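PDB 4Q0W: DNA repair protein RAD2 from Saccharomyces cerevisiae, which cuts single-stranded DNA as a magnesium-dependent endonuclease, making an incision essential for excision repair of DNA damaged by UV light, bulky adducts or cross-links. Local coordinates for residues A[174-179]-A[186-191]; A[203-208]-A[213-218]; A[236-239]-A[244-247]; A[271-276]-A[302-307]. One frame throughout, in Å; residues are numbered along the deposited sequence.

Contact 1 of 4, residues A[174-179]-A[186-191]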
loop_
_atom_site.group_PDB
_atom_site.type_symbol
_atom_site.label_atom_id
_atom_site.label_comp_id
_atom_site.label_asym_id
_atom_site.label_seq_id
_atom_site.Cartn_x
_atom_site.Cartn_y
_atom_site.Cartn_z
ATOM N N ALA A 174 22.203 -22.292 3.195
ATOM C CA ALA A 174 23.305 -22.525 2.265
ATOM C C ALA A 174 23.760 -23.974 2.357
ATOM O O ALA A 174 23.965 -24.641 1.341
ATOM C CB ALA A 174 24.470 -21.572 2.540
ATOM N N GLN A 175 23.920 -24.460 3.579
ATOM C CA GLN A 175 24.338 -25.847 3.775
ATOM C C GLN A 175 23.292 -26.818 3.226
ATOM O O GLN A 175 23.645 -27.842 2.631
ATOM C CB GLN A 175 24.604 -26.130 5.249
ATOM C CG GLN A 175 25.101 -27.558 5.518
ATOM C CD GLN A 175 26.529 -27.757 5.048
ATOM O OE1 GLN A 175 27.436 -27.027 5.468
ATOM N NE2 GLN A 175 26.738 -28.728 4.166
ATOM N N CYS A 176 22.008 -26.498 3.397
ATOM C CA CYS A 176 20.950 -27.353 2.830
ATOM C C CYS A 176 21.097 -27.476 1.312
ATOM O O CYS A 176 21.035 -28.577 0.760
ATOM C CB CYS A 176 19.550 -26.829 3.177
ATOM S SG CYS A 176 19.086 -26.976 4.943
ATOM N N ALA A 177 21.307 -26.344 0.643
ATOM C CA ALA A 177 21.476 -26.344 -0.818
ATOM C C ALA A 177 22.655 -27.229 -1.230
ATOM O O ALA A 177 22.599 -27.940 -2.243
ATOM C CB ALA A 177 21.668 -24.909 -1.334
ATOM N N GLU A 178 23.718 -27.185 -0.436
ATOM C CA GLU A 178 24.902 -27.994 -0.704
ATOM C C GLU A 178 24.591 -29.488 -0.542
ATOM O O GLU A 178 25.016 -30.304 -1.367
ATOM C CB GLU A 178 26.062 -27.566 0.212
ATOM C CG GLU A 178 27.327 -28.419 0.101
ATOM C CD GLU A 178 28.131 -28.174 -1.180
ATOM O OE1 GLU A 178 27.745 -27.314 -1.999
ATOM O OE2 GLU A 178 29.160 -28.852 -1.369
ATOM N N LEU A 179 23.841 -29.841 0.504
ATOM C CA LEU A 179 23.452 -31.235 0.705
ATOM C C LEU A 179 22.686 -31.765 -0.504
ATOM O O LEU A 179 22.909 -32.900 -0.957
ATOM C CB LEU A 179 22.592 -31.390 1.964
ATOM C CG LEU A 179 23.225 -31.057 3.311
ATOM C CD1 LEU A 179 22.304 -31.531 4.439
ATOM C CD2 LEU A 179 24.628 -31.664 3.448
ATOM N N ASP A 186 17.112 -35.454 -0.938
ATOM C CA ASP A 186 16.305 -35.384 -2.150
ATOM C C ASP A 186 15.521 -34.096 -2.243
ATOM O O ASP A 186 14.909 -33.810 -3.274
ATOM C CB ASP A 186 15.317 -36.542 -2.188
ATOM C CG ASP A 186 15.993 -37.870 -2.099
ATOM O OD1 ASP A 186 16.978 -38.079 -2.837
ATOM O OD2 ASP A 186 15.559 -38.698 -1.272
ATOM N N GLY A 187 15.519 -33.322 -1.161
ATOM C CA GLY A 187 14.731 -32.101 -1.118
ATOM C C GLY A 187 15.102 -31.269 0.094
ATOM O O GLY A 187 15.852 -31.729 0.964
ATOM N N ILE A 188 14.598 -30.036 0.140
ATOM C CA ILE A 188 14.889 -29.138 1.242
ATOM C C ILE A 188 13.598 -28.589 1.839
ATOM O O ILE A 188 12.738 -28.051 1.133
ATOM C CB ILE A 188 15.793 -27.961 0.812
ATOM C CG1 ILE A 188 17.104 -28.469 0.208
ATOM C CG2 ILE A 188 16.070 -27.053 2.004
ATOM C CD1 ILE A 188 17.922 -27.358 -0.537
ATOM N N ILE A 189 13.455 -28.749 3.149
ATOM C CA ILE A 189 12.308 -28.194 3.835
ATOM C C ILE A 189 12.741 -26.882 4.480
ATOM O O ILE A 189 13.564 -26.876 5.408
ATOM C CB ILE A 189 11.747 -29.195 4.886
ATOM C CG1 ILE A 189 11.118 -30.410 4.189
ATOM C CG2 ILE A 189 10.702 -28.524 5.769
ATOM C CD1 ILE A 189 10.914 -31.636 5.125
ATOM N N THR A 190 12.217 -25.778 3.957
ATOM C CA THR A 190 12.509 -24.439 4.482
ATOM C C THR A 190 11.446 -23.489 3.983
ATOM O O THR A 190 10.763 -23.784 2.997
ATOM C CB THR A 190 13.895 -23.906 4.020
ATOM O OG1 THR A 190 14.171 -22.668 4.690
ATOM C CG2 THR A 190 13.911 -23.645 2.498
ATOM N N ASP A 191 11.272 -22.361 4.663
ATOM C CA ASP A 191 10.404 -21.321 4.146
ATOM C C ASP A 191 11.205 -20.090 3.720
ATOM O O ASP A 191 10.633 -19.082 3.282
ATOM C CB ASP A 191 9.365 -20.916 5.187
ATOM C CG ASP A 191 8.454 -22.066 5.585
ATOM O OD1 ASP A 191 8.307 -23.021 4.789
ATOM O OD2 ASP A 191 7.891 -22.004 6.702
#
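C176, on the buried side of helix 172-181, lies over I188 of strand 187-189, with 6.5 Å between C176 CA and I188 CA. The helix keeps its own backbone bonds within 174-179, E178 N to A174 O and L179 N to Q175 O, while I188 pairs in the sheet with K202 and Y204, so the two segments meet by van der Waals packing alone. I188 does this with both branches. Its CG2 abuts C176 CB at 3.7 Å, and CD1 reaches further along the helix, 3.6 Å from C176 O and 3.7 Å from A177 CA. CG1 stands anti to the carbonyl carbon (chi1 -57°), and an extended chi2 of 167° carries CD1 out to the helix backbone. With an alanine at I188 both branches would be missing, which would probably open a gap against C176 CB, the C176 carbonyl and the A177 backbone. C176 also touches A27 and D29 of strand 25-29 and V74 of strand 70-75. A helix followed by a parallel central strand, packed on one face of the sheet, is characteristic of the Rossmann-like PIN nuclease core of the XPG/RAD2 family, here close to D29 and E173, both probable magnesium ligands by similarity.

Contact 2 of 4, residues A[203-208]-A[213-218]. With nucleotides of chain C.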
loop_
_atom_site.group_PDB
_atom_site.type_symbol
_atom_site.label_atom_id
_atom_site.label_comp_id
_atom_site.label_asym_id
_atom_site.label_seq_id
_atom_site.Cartn_x
_atom_site.Cartn_y
_atom_site.Cartn_z
ATOM N N ILE A 203 12.482 -27.198 -3.236
ATOM C CA ILE A 203 12.163 -26.567 -1.964
ATOM C C ILE A 203 10.744 -26.918 -1.550
ATOM O O ILE A 203 9.824 -26.809 -2.364
ATOM C CB ILE A 203 12.264 -25.025 -2.093
ATOM C CG1 ILE A 203 13.653 -24.610 -2.600
ATOM C CG2 ILE A 203 11.908 -24.345 -0.775
ATOM C CD1 ILE A 203 14.814 -25.288 -1.924
ATOM N N TYR A 204 10.560 -27.328 -0.294
ATOM C CA TYR A 204 9.219 -27.581 0.220
ATOM C C TYR A 204 8.842 -26.559 1.286
ATOM O O TYR A 204 9.378 -26.569 2.401
ATOM C CB TYR A 204 9.094 -29.016 0.744
ATOM C CG TYR A 204 9.323 -30.072 -0.325
ATOM C CD1 TYR A 204 10.607 -30.389 -0.746
ATOM C CD2 TYR A 204 8.255 -30.750 -0.911
ATOM C CE1 TYR A 204 10.827 -31.350 -1.722
ATOM C CE2 TYR A 204 8.463 -31.713 -1.890
ATOM C CZ TYR A 204 9.749 -32.008 -2.286
ATOM O OH TYR A 204 9.974 -32.959 -3.247
ATOM N N LYS A 205 7.902 -25.690 0.928
ATOM C CA LYS A 205 7.514 -24.548 1.747
ATOM C C LYS A 205 6.165 -24.816 2.437
ATOM O O LYS A 205 5.305 -25.518 1.877
ATOM C CB LYS A 205 7.413 -23.285 0.857
ATOM C CG LYS A 205 6.865 -22.064 1.581
ATOM C CD LYS A 205 6.794 -20.800 0.732
ATOM C CE LYS A 205 5.990 -19.739 1.478
ATOM N NZ LYS A 205 5.975 -18.409 0.790
ATOM N N ASN A 206 5.984 -24.263 3.640
ATOM C CA ASN A 206 4.745 -24.422 4.421
ATOM C C ASN A 206 4.519 -25.859 4.873
ATOM O O ASN A 206 3.381 -26.294 5.037
ATOM C CB ASN A 206 3.512 -23.909 3.649
ATOM C CG ASN A 206 3.549 -22.415 3.416
ATOM O OD1 ASN A 206 4.410 -21.712 3.947
ATOM N ND2 ASN A 206 2.608 -21.919 2.627
ATOM N N MET A 207 5.613 -26.589 5.062
ATOM C CA MET A 207 5.567 -27.975 5.516
ATOM C C MET A 207 4.832 -28.127 6.857
ATOM O O MET A 207 4.166 -29.127 7.093
ATOM C CB MET A 207 6.991 -28.517 5.644
ATOM C CG MET A 207 7.092 -29.959 6.116
ATOM S SD MET A 207 6.669 -31.132 4.808
ATOM C CE MET A 207 6.372 -32.590 5.803
ATOM N N PHE A 208 4.944 -27.135 7.735
ATOM C CA PHE A 208 4.316 -27.262 9.045
ATOM C C PHE A 208 3.086 -26.375 9.236
ATOM O O PHE A 208 2.672 -26.101 10.366
ATOM C CB PHE A 208 5.362 -27.122 10.155
ATOM C CG PHE A 208 6.501 -28.084 9.987
ATOM C CD1 PHE A 208 6.370 -29.406 10.382
ATOM C CD2 PHE A 208 7.666 -27.692 9.356
ATOM C CE1 PHE A 208 7.396 -30.314 10.186
ATOM C CE2 PHE A 208 8.704 -28.592 9.159
ATOM C CZ PHE A 208 8.565 -29.907 9.578
ATOM N N TYR A 213 -1.461 -30.632 2.162
ATOM C CA TYR A 213 -0.429 -30.479 1.139
ATOM C C TYR A 213 0.723 -29.569 1.586
ATOM O O TYR A 213 0.628 -28.872 2.600
ATOM C CB TYR A 213 -1.049 -29.956 -0.165
ATOM C CG TYR A 213 -1.496 -28.512 -0.094
ATOM C CD1 TYR A 213 -2.704 -28.164 0.501
ATOM C CD2 TYR A 213 -0.710 -27.491 -0.621
ATOM C CE1 TYR A 213 -3.118 -26.835 0.574
ATOM C CE2 TYR A 213 -1.118 -26.154 -0.553
ATOM C CZ TYR A 213 -2.322 -25.838 0.045
ATOM O OH TYR A 213 -2.738 -24.528 0.114
ATOM N N VAL A 214 1.805 -29.590 0.810
ATOM C CA VAL A 214 2.968 -28.727 1.018
ATOM C C VAL A 214 3.278 -28.060 -0.331
ATOM O O VAL A 214 2.992 -28.643 -1.388
ATOM C CB VAL A 214 4.178 -29.558 1.535
ATOM C CG1 VAL A 214 4.584 -30.595 0.525
ATOM C CG2 VAL A 214 5.374 -28.670 1.887
ATOM N N GLU A 215 3.820 -26.841 -0.317
ATOM C CA GLU A 215 4.136 -26.145 -1.577
ATOM C C GLU A 215 5.528 -26.502 -2.092
ATOM O O GLU A 215 6.543 -26.236 -1.428
ATOM C CB GLU A 215 4.014 -24.629 -1.417
ATOM C CG GLU A 215 2.626 -24.163 -1.012
ATOM C CD GLU A 215 2.531 -22.658 -0.892
ATOM O OE1 GLU A 215 3.550 -21.971 -1.137
ATOM O OE2 GLU A 215 1.434 -22.162 -0.556
ATOM N N PHE A 216 5.580 -27.103 -3.272
ATOM C CA PHE A 216 6.853 -27.495 -3.867
ATOM C C PHE A 216 7.331 -26.454 -4.891
ATOM O O PHE A 216 6.546 -25.998 -5.722
ATOM C CB PHE A 216 6.708 -28.854 -4.533
ATOM C CG PHE A 216 7.899 -29.267 -5.348
ATOM C CD1 PHE A 216 9.056 -29.716 -4.731
ATOM C CD2 PHE A 216 7.853 -29.224 -6.737
ATOM C CE1 PHE A 216 10.155 -30.112 -5.479
ATOM C CE2 PHE A 216 8.945 -29.616 -7.494
ATOM C CZ PHE A 216 10.099 -30.064 -6.863
ATOM N N TYR A 217 8.609 -26.081 -4.820
ATOM C CA TYR A 217 9.188 -25.120 -5.759
ATOM C C TYR A 217 10.468 -25.687 -6.314
ATOM O O TYR A 217 11.264 -26.283 -5.578
ATOM C CB TYR A 217 9.553 -23.809 -5.055
ATOM C CG TYR A 217 8.387 -23.013 -4.528
ATOM C CD1 TYR A 217 7.803 -23.319 -3.301
ATOM C CD2 TYR A 217 7.884 -21.944 -5.242
ATOM C CE1 TYR A 217 6.728 -22.579 -2.813
ATOM C CE2 TYR A 217 6.812 -21.194 -4.761
ATOM C CZ TYR A 217 6.244 -21.514 -3.545
ATOM O OH TYR A 217 5.175 -20.766 -3.080
ATOM N N ASP A 218 10.709 -25.481 -7.599
ATOM C CA ASP A 218 12.037 -25.794 -8.098
ATOM C C ASP A 218 12.609 -24.753 -9.060
ATOM O O ASP A 218 11.867 -24.034 -9.738
ATOM C CB ASP A 218 12.118 -27.226 -8.640
ATOM C CG ASP A 218 11.621 -27.348 -10.031
ATOM O OD1 ASP A 218 10.414 -27.590 -10.202
ATOM O OD2 ASP A 218 12.444 -27.215 -10.952
ATOM P P DT C 6 4.659 -15.552 2.009
ATOM O OP1 DT C 6 4.121 -16.738 1.293
ATOM O OP2 DT C 6 5.350 -14.465 1.266
ATOM O "O5'" DT C 6 3.488 -14.857 2.865
ATOM C "C5'" DT C 6 2.722 -15.590 3.824
ATOM C "C4'" DT C 6 1.761 -14.671 4.564
ATOM O "O4'" DT C 6 2.471 -13.751 5.439
ATOM C "C3'" DT C 6 0.846 -13.808 3.690
ATOM O "O3'" DT C 6 -0.490 -14.167 4.059
ATOM C "C2'" DT C 6 1.226 -12.355 4.024
ATOM C "C1'" DT C 6 1.814 -12.494 5.427
ATOM N N1 DT C 6 2.841 -11.487 5.873
ATOM C C2 DT C 6 2.634 -10.834 7.072
ATOM O O2 DT C 6 1.649 -11.008 7.769
ATOM N N3 DT C 6 3.617 -9.954 7.435
ATOM C C4 DT C 6 4.774 -9.664 6.730
ATOM O O4 DT C 6 5.595 -8.845 7.153
ATOM C C5 DT C 6 4.940 -10.390 5.481
ATOM C C7 DT C 6 6.163 -10.155 4.631
ATOM C C6 DT C 6 3.981 -11.261 5.115
HETATM O O HOH W 1 3.305 -19.586 -0.139
HETATM O O HOH W 2 1.087 -26.147 3.427
#
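Four backbone hydrogen bonds tie I203 to Y217 and K205 to E215, the two hydrogen-bonded pairs of an antiparallel hairpin; I203 N to Y217 O and K205 N to E215 O are both 2.8 Å. Beyond the last pair, one water donates to N206 O and Y213 O, bridging carbonyls where the strands part. On the face bearing K205, E215 and Y217, E215 OE1 accepts from Y217 OH at 2.8 Å, on its anti side and 32° out of the carboxylate plane, and from a water at 2.6 Å. That water also donates to OP1 of DT6 of chain C. K205, extended throughout with CG anti to its backbone N (chi1 174°), runs alongside E215 and gives NZ to the same OP1 at 2.5 Å. NZ also bonds another DNA phosphate and, weakly, the water. On the other face, between Y204 and F216, F216 CD1 sits 3.4 Å above the Y204 ring near its rim, the planes 51° apart, while V214 CG1 meets that ring's edge. The hairpin lies between strands 14-17 and 187-189: V214 and F216 pair with V16 and R14, Y204 with I188. W6 meets K205 by cation-pi and Y217 edge-to-face, and helix 194-197 packs on I203.

Contact 3 of 4, residues A[236-239]-A[244-247]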
loop_
_atom_site.group_PDB
_atom_site.type_symbol
_atom_site.label_atom_id
_atom_site.label_comp_id
_atom_site.label_asym_id
_atom_site.label_seq_id
_atom_site.Cartn_x
_atom_site.Cartn_y
_atom_site.Cartn_z
ATOM N N LEU A 236 18.104 -9.608 -8.373
ATOM C CA LEU A 236 16.839 -9.196 -7.752
ATOM C C LEU A 236 17.008 -8.872 -6.258
ATOM O O LEU A 236 16.425 -7.905 -5.746
ATOM C CB LEU A 236 15.781 -10.290 -7.906
ATOM C CG LEU A 236 15.022 -10.442 -9.213
ATOM C CD1 LEU A 236 14.105 -11.693 -9.134
ATOM C CD2 LEU A 236 14.199 -9.167 -9.515
ATOM N N ALA A 237 17.805 -9.673 -5.555
ATOM C CA ALA A 237 18.035 -9.425 -4.131
ATOM C C ALA A 237 18.560 -7.999 -3.936
ATOM O O ALA A 237 18.183 -7.299 -2.986
ATOM C CB ALA A 237 19.001 -10.442 -3.565
ATOM N N GLN A 238 19.407 -7.554 -4.860
ATOM C CA GLN A 238 20.000 -6.220 -4.750
ATOM C C GLN A 238 19.053 -5.083 -5.111
ATOM O O GLN A 238 19.398 -3.904 -4.970
ATOM C CB GLN A 238 21.283 -6.153 -5.582
ATOM C CG GLN A 238 22.368 -7.035 -4.987
ATOM C CD GLN A 238 23.500 -7.284 -5.941
ATOM O OE1 GLN A 238 24.360 -6.425 -6.137
ATOM N NE2 GLN A 238 23.509 -8.467 -6.549
ATOM N N LEU A 239 17.858 -5.422 -5.584
ATOM C CA LEU A 239 16.833 -4.402 -5.780
ATOM C C LEU A 239 15.837 -4.454 -4.615
ATOM O O LEU A 239 15.485 -3.424 -4.019
ATOM C CB LEU A 239 16.104 -4.619 -7.113
ATOM C CG LEU A 239 16.997 -4.523 -8.347
ATOM C CD1 LEU A 239 16.225 -4.925 -9.601
ATOM C CD2 LEU A 239 17.609 -3.124 -8.486
ATOM N N TYR A 244 21.633 -9.749 2.768
ATOM C CA TYR A 244 22.980 -9.417 2.272
ATOM C C TYR A 244 23.082 -8.067 1.577
ATOM O O TYR A 244 24.169 -7.680 1.118
ATOM C CB TYR A 244 23.476 -10.476 1.287
ATOM C CG TYR A 244 23.922 -11.780 1.907
ATOM C CD1 TYR A 244 24.145 -11.892 3.266
ATOM C CD2 TYR A 244 24.146 -12.896 1.114
ATOM C CE1 TYR A 244 24.557 -13.094 3.830
ATOM C CE2 TYR A 244 24.557 -14.090 1.662
ATOM C CZ TYR A 244 24.761 -14.182 3.023
ATOM O OH TYR A 244 25.174 -15.378 3.563
ATOM N N THR A 245 21.952 -7.371 1.472
ATOM C CA THR A 245 21.892 -6.077 0.803
ATOM C C THR A 245 20.588 -5.415 1.187
ATOM O O THR A 245 19.557 -6.088 1.314
ATOM C CB THR A 245 21.953 -6.218 -0.754
ATOM O OG1 THR A 245 21.597 -4.974 -1.364
ATOM C CG2 THR A 245 20.979 -7.310 -1.260
ATOM N N ASN A 246 20.629 -4.095 1.352
ATOM C CA ASN A 246 19.422 -3.334 1.646
ATOM C C ASN A 246 18.659 -2.855 0.399
ATOM O O ASN A 246 17.658 -2.151 0.509
ATOM C CB ASN A 246 19.746 -2.200 2.636
ATOM C CG ASN A 246 20.056 -2.743 4.035
ATOM O OD1 ASN A 246 19.310 -3.580 4.550
ATOM N ND2 ASN A 246 21.174 -2.307 4.633
ATOM N N GLY A 247 19.112 -3.258 -0.784
ATOM C CA GLY A 247 18.340 -3.004 -1.996
ATOM C C GLY A 247 18.144 -1.533 -2.321
ATOM O O GLY A 247 18.896 -0.679 -1.844
#
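One alpha carbon sits against two consecutive carbonyl oxygens at the end of the 236-239 segment: G247 CA lies 3.3 Å from Q238 O and 3.5 Å from L239 O, both CA-H...O contacts. The first is the straighter, with an angle of 156° at the hydrogen. The chain comes this close because G247 carries no side chain; a CB here would collide with L239 O, and the positive phi of 63° is also one that suits a glycine. T245 makes the side-chain part of the contact and divides its two branches between two tasks. Its CG2 turns to the helix, 3.3 Å from A237 O and 4.0 Å from Q238 CG, the T245 and Q238 side chains crossing at about a right angle. OG1, anti to the backbone N (chi1 167°), instead accepts from G247 N at 3.1 Å, closing an ST turn that fixes the chain just before it meets the carbonyls. A valine in place of T245 would probably leave G247 N without its acceptor and set the turn freer to move. The amide of Q238 is engaged away from T245, with OE1 taking S310 N and NE2 giving to I234 O. Helix 230-240, the 244-247 loop and helix 253-263 are consistent with the helix-two-turn-helix DNA-binding element of the XPG/RAD2 family. The loop folds back on the C-terminal part of helix 230-240 and leads into helix 253-263, which L236 and L239 touch. L239 and L248 share a backbone hydrogen bond, and V313 of helix 311-318 packs on both Q238 and T245.

Contact 4 of 4, residues A[271-276]-A[302-307]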
loop_
_atom_site.group_PDB
_atom_site.type_symbol
_atom_site.label_atom_id
_atom_site.label_comp_id
_atom_site.label_asym_id
_atom_site.label_seq_id
_atom_site.Cartn_x
_atom_site.Cartn_y
_atom_site.Cartn_z
ATOM N N ASP A 271 24.578 1.442 -16.085
ATOM C CA ASP A 271 25.124 2.197 -17.216
ATOM C C ASP A 271 24.036 3.075 -17.848
ATOM O O ASP A 271 24.251 4.267 -18.105
ATOM C CB ASP A 271 25.754 1.256 -18.257
ATOM C CG ASP A 271 27.056 0.629 -17.770
ATOM O OD1 ASP A 271 27.664 1.154 -16.811
ATOM O OD2 ASP A 271 27.474 -0.403 -18.344
ATOM N N TRP A 272 22.857 2.503 -18.056
ATOM C CA TRP A 272 21.736 3.273 -18.599
ATOM C C TRP A 272 21.399 4.504 -17.753
ATOM O O TRP A 272 21.244 5.615 -18.269
ATOM C CB TRP A 272 20.487 2.400 -18.720
ATOM C CG TRP A 272 19.263 3.224 -18.886
ATOM C CD1 TRP A 272 18.821 3.822 -20.043
ATOM C CD2 TRP A 272 18.322 3.584 -17.866
ATOM N NE1 TRP A 272 17.661 4.523 -19.797
ATOM C CE2 TRP A 272 17.332 4.390 -18.472
ATOM C CE3 TRP A 272 18.210 3.287 -16.507
ATOM C CZ2 TRP A 272 16.246 4.904 -17.759
ATOM C CZ3 TRP A 272 17.140 3.806 -15.799
ATOM C CH2 TRP A 272 16.170 4.603 -16.427
ATOM N N TYR A 273 21.279 4.300 -16.448
ATOM C CA TYR A 273 20.934 5.380 -15.529
ATOM C C TYR A 273 22.035 6.427 -15.478
ATOM O O TYR A 273 21.785 7.616 -15.670
ATOM C CB TYR A 273 20.731 4.798 -14.130
ATOM C CG TYR A 273 20.338 5.791 -13.063
ATOM C CD1 TYR A 273 19.192 6.572 -13.190
ATOM C CD2 TYR A 273 21.073 5.902 -11.900
ATOM C CE1 TYR A 273 18.821 7.456 -12.200
ATOM C CE2 TYR A 273 20.701 6.773 -10.894
ATOM C CZ TYR A 273 19.578 7.546 -11.049
ATOM O OH TYR A 273 19.218 8.416 -10.045
ATOM N N ASN A 274 23.256 5.980 -15.201
ATOM C CA ASN A 274 24.372 6.905 -15.064
ATOM C C ASN A 274 24.722 7.639 -16.354
ATOM O O ASN A 274 24.936 8.856 -16.332
ATOM C CB ASN A 274 25.592 6.196 -14.484
ATOM C CG ASN A 274 25.411 5.857 -13.015
ATOM O OD1 ASN A 274 24.471 6.326 -12.380
ATOM N ND2 ASN A 274 26.327 5.075 -12.463
ATOM N N ASN A 275 24.789 6.919 -17.474
ATOM C CA ASN A 275 25.107 7.578 -18.742
ATOM C C ASN A 275 24.101 8.673 -19.076
ATOM O O ASN A 275 24.470 9.745 -19.565
ATOM C CB ASN A 275 25.165 6.586 -19.904
ATOM C CG ASN A 275 26.310 5.612 -19.788
ATOM O OD1 ASN A 275 27.204 5.772 -18.958
ATOM N ND2 ASN A 275 26.296 4.593 -20.636
ATOM N N GLY A 276 22.827 8.392 -18.815
ATOM C CA GLY A 276 21.763 9.338 -19.107
ATOM C C GLY A 276 21.714 10.501 -18.134
ATOM O O GLY A 276 21.264 11.597 -18.487
ATOM N N ILE A 302 18.461 7.950 -5.987
ATOM C CA ILE A 302 19.185 6.699 -6.157
ATOM C C ILE A 302 20.595 6.980 -6.670
ATOM O O ILE A 302 20.784 7.764 -7.598
ATOM C CB ILE A 302 18.464 5.740 -7.134
ATOM C CG1 ILE A 302 17.060 5.388 -6.620
ATOM C CG2 ILE A 302 19.300 4.469 -7.332
ATOM C CD1 ILE A 302 17.052 4.648 -5.292
ATOM N N ILE A 303 21.571 6.335 -6.052
ATOM C CA ILE A 303 22.956 6.422 -6.479
ATOM C C ILE A 303 23.419 5.016 -6.813
ATOM O O ILE A 303 23.377 4.130 -5.961
ATOM C CB ILE A 303 23.848 6.981 -5.349
ATOM C CG1 ILE A 303 23.395 8.385 -4.948
ATOM C CG2 ILE A 303 25.324 6.991 -5.773
ATOM C CD1 ILE A 303 23.975 8.841 -3.621
ATOM N N LEU A 304 23.849 4.802 -8.048
ATOM C CA LEU A 304 24.402 3.502 -8.428
ATOM C C LEU A 304 25.892 3.665 -8.703
ATOM O O LEU A 304 26.293 4.236 -9.733
ATOM C CB LEU A 304 23.679 2.932 -9.647
ATOM C CG LEU A 304 22.152 2.961 -9.522
ATOM C CD1 LEU A 304 21.500 2.488 -10.817
ATOM C CD2 LEU A 304 21.703 2.068 -8.359
ATOM N N ASP A 305 26.700 3.165 -7.771
ATOM C CA ASP A 305 28.140 3.359 -7.796
ATOM C C ASP A 305 28.840 2.044 -8.132
ATOM O O ASP A 305 28.219 1.145 -8.699
ATOM C CB ASP A 305 28.603 3.906 -6.445
ATOM C CG ASP A 305 28.146 3.038 -5.267
ATOM O OD1 ASP A 305 27.976 1.804 -5.432
ATOM O OD2 ASP A 305 27.981 3.590 -4.154
ATOM N N ASP A 306 30.116 1.920 -7.765
ATOM C CA ASP A 306 30.900 0.724 -8.110
ATOM C C ASP A 306 30.540 -0.497 -7.272
ATOM O O ASP A 306 30.950 -1.618 -7.578
ATOM C CB ASP A 306 32.399 1.013 -8.003
ATOM C CG ASP A 306 32.848 2.068 -8.981
ATOM O OD1 ASP A 306 32.492 1.955 -10.171
ATOM O OD2 ASP A 306 33.533 3.023 -8.559
ATOM N N ASP A 307 29.771 -0.287 -6.211
ATOM C CA ASP A 307 29.273 -1.411 -5.447
ATOM C C ASP A 307 27.968 -1.921 -6.050
ATOM O O ASP A 307 27.305 -2.793 -5.480
ATOM C CB ASP A 307 29.082 -1.031 -3.974
ATOM C CG ASP A 307 28.961 -2.244 -3.067
ATOM O OD1 ASP A 307 29.581 -3.286 -3.373
ATOM O OD2 ASP A 307 28.241 -2.157 -2.047
HETATM O O HOH W 3 24.202 7.022 -9.710
#
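N274 ND2 donates to L304 O at 2.9 Å, and Y273 OH to I302 O at 3.0 Å, so neighbouring residues of helix 266-278 grip alternate carbonyls of the extended 302-304 chain. The amide bond is almost linear (173°) and lies both in the plane of the L304 carbonyl and in that of the N274 amide. The phenol comes in less squarely, its oxygen tilted 25° from the plane of the I302 carbonyl, which in turn sits at the edge of the Y273 ring. The other end of the N274 amide is used as well: a water donates to N274 OD1 at 2.8 Å and accepts from L304 N at 2.8 Å. Direct and water-mediated bonds together hold both backbone polar groups of L304 and fix the rotation of the amide. This docks helix 266-278 against the loop between helices 288-299 and 311-318, in a part of the fold remote from the metal-binding carboxylates. Past L304 the loop bends in an Asx turn, D305 OD1 accepting from D307 N at 2.9 Å. Beneath the polar row, L304 CD1 approaches Y273 CD2 at 3.6 Å, the two side chains crossing at about a right angle. CG of Y273 is anti to the backbone N (chi1 -179°), which sends the ring across to I302. L297 of helix 288-299 touches both Y273 and I302, and F269 and K270 pack on L304.

Contacts 1 and 2 share one sheet, their centres 12 Å apart: I188 O and Y204 N, 2.7 Å apart, probably bond between strands 187-189 and 202-205, and D191 OD1 probably accepts from N206 N at 2.9 Å. Neither reaches the metal site, where E173 and D194 hold calcium in this structure; the side chains of C176 and I203 lie about 11 and 12 Å from that ion. Contact 3, on the opposite side of the chain's centre from contact 2, is also about 11 Å from calcium, through A237. Its G247 lies about 6 Å from a bound potassium ion, and I302 of contact 4 about 8 Å from one. Contacts 3 and 4 are neighbours, centres 16 Å apart, without touching.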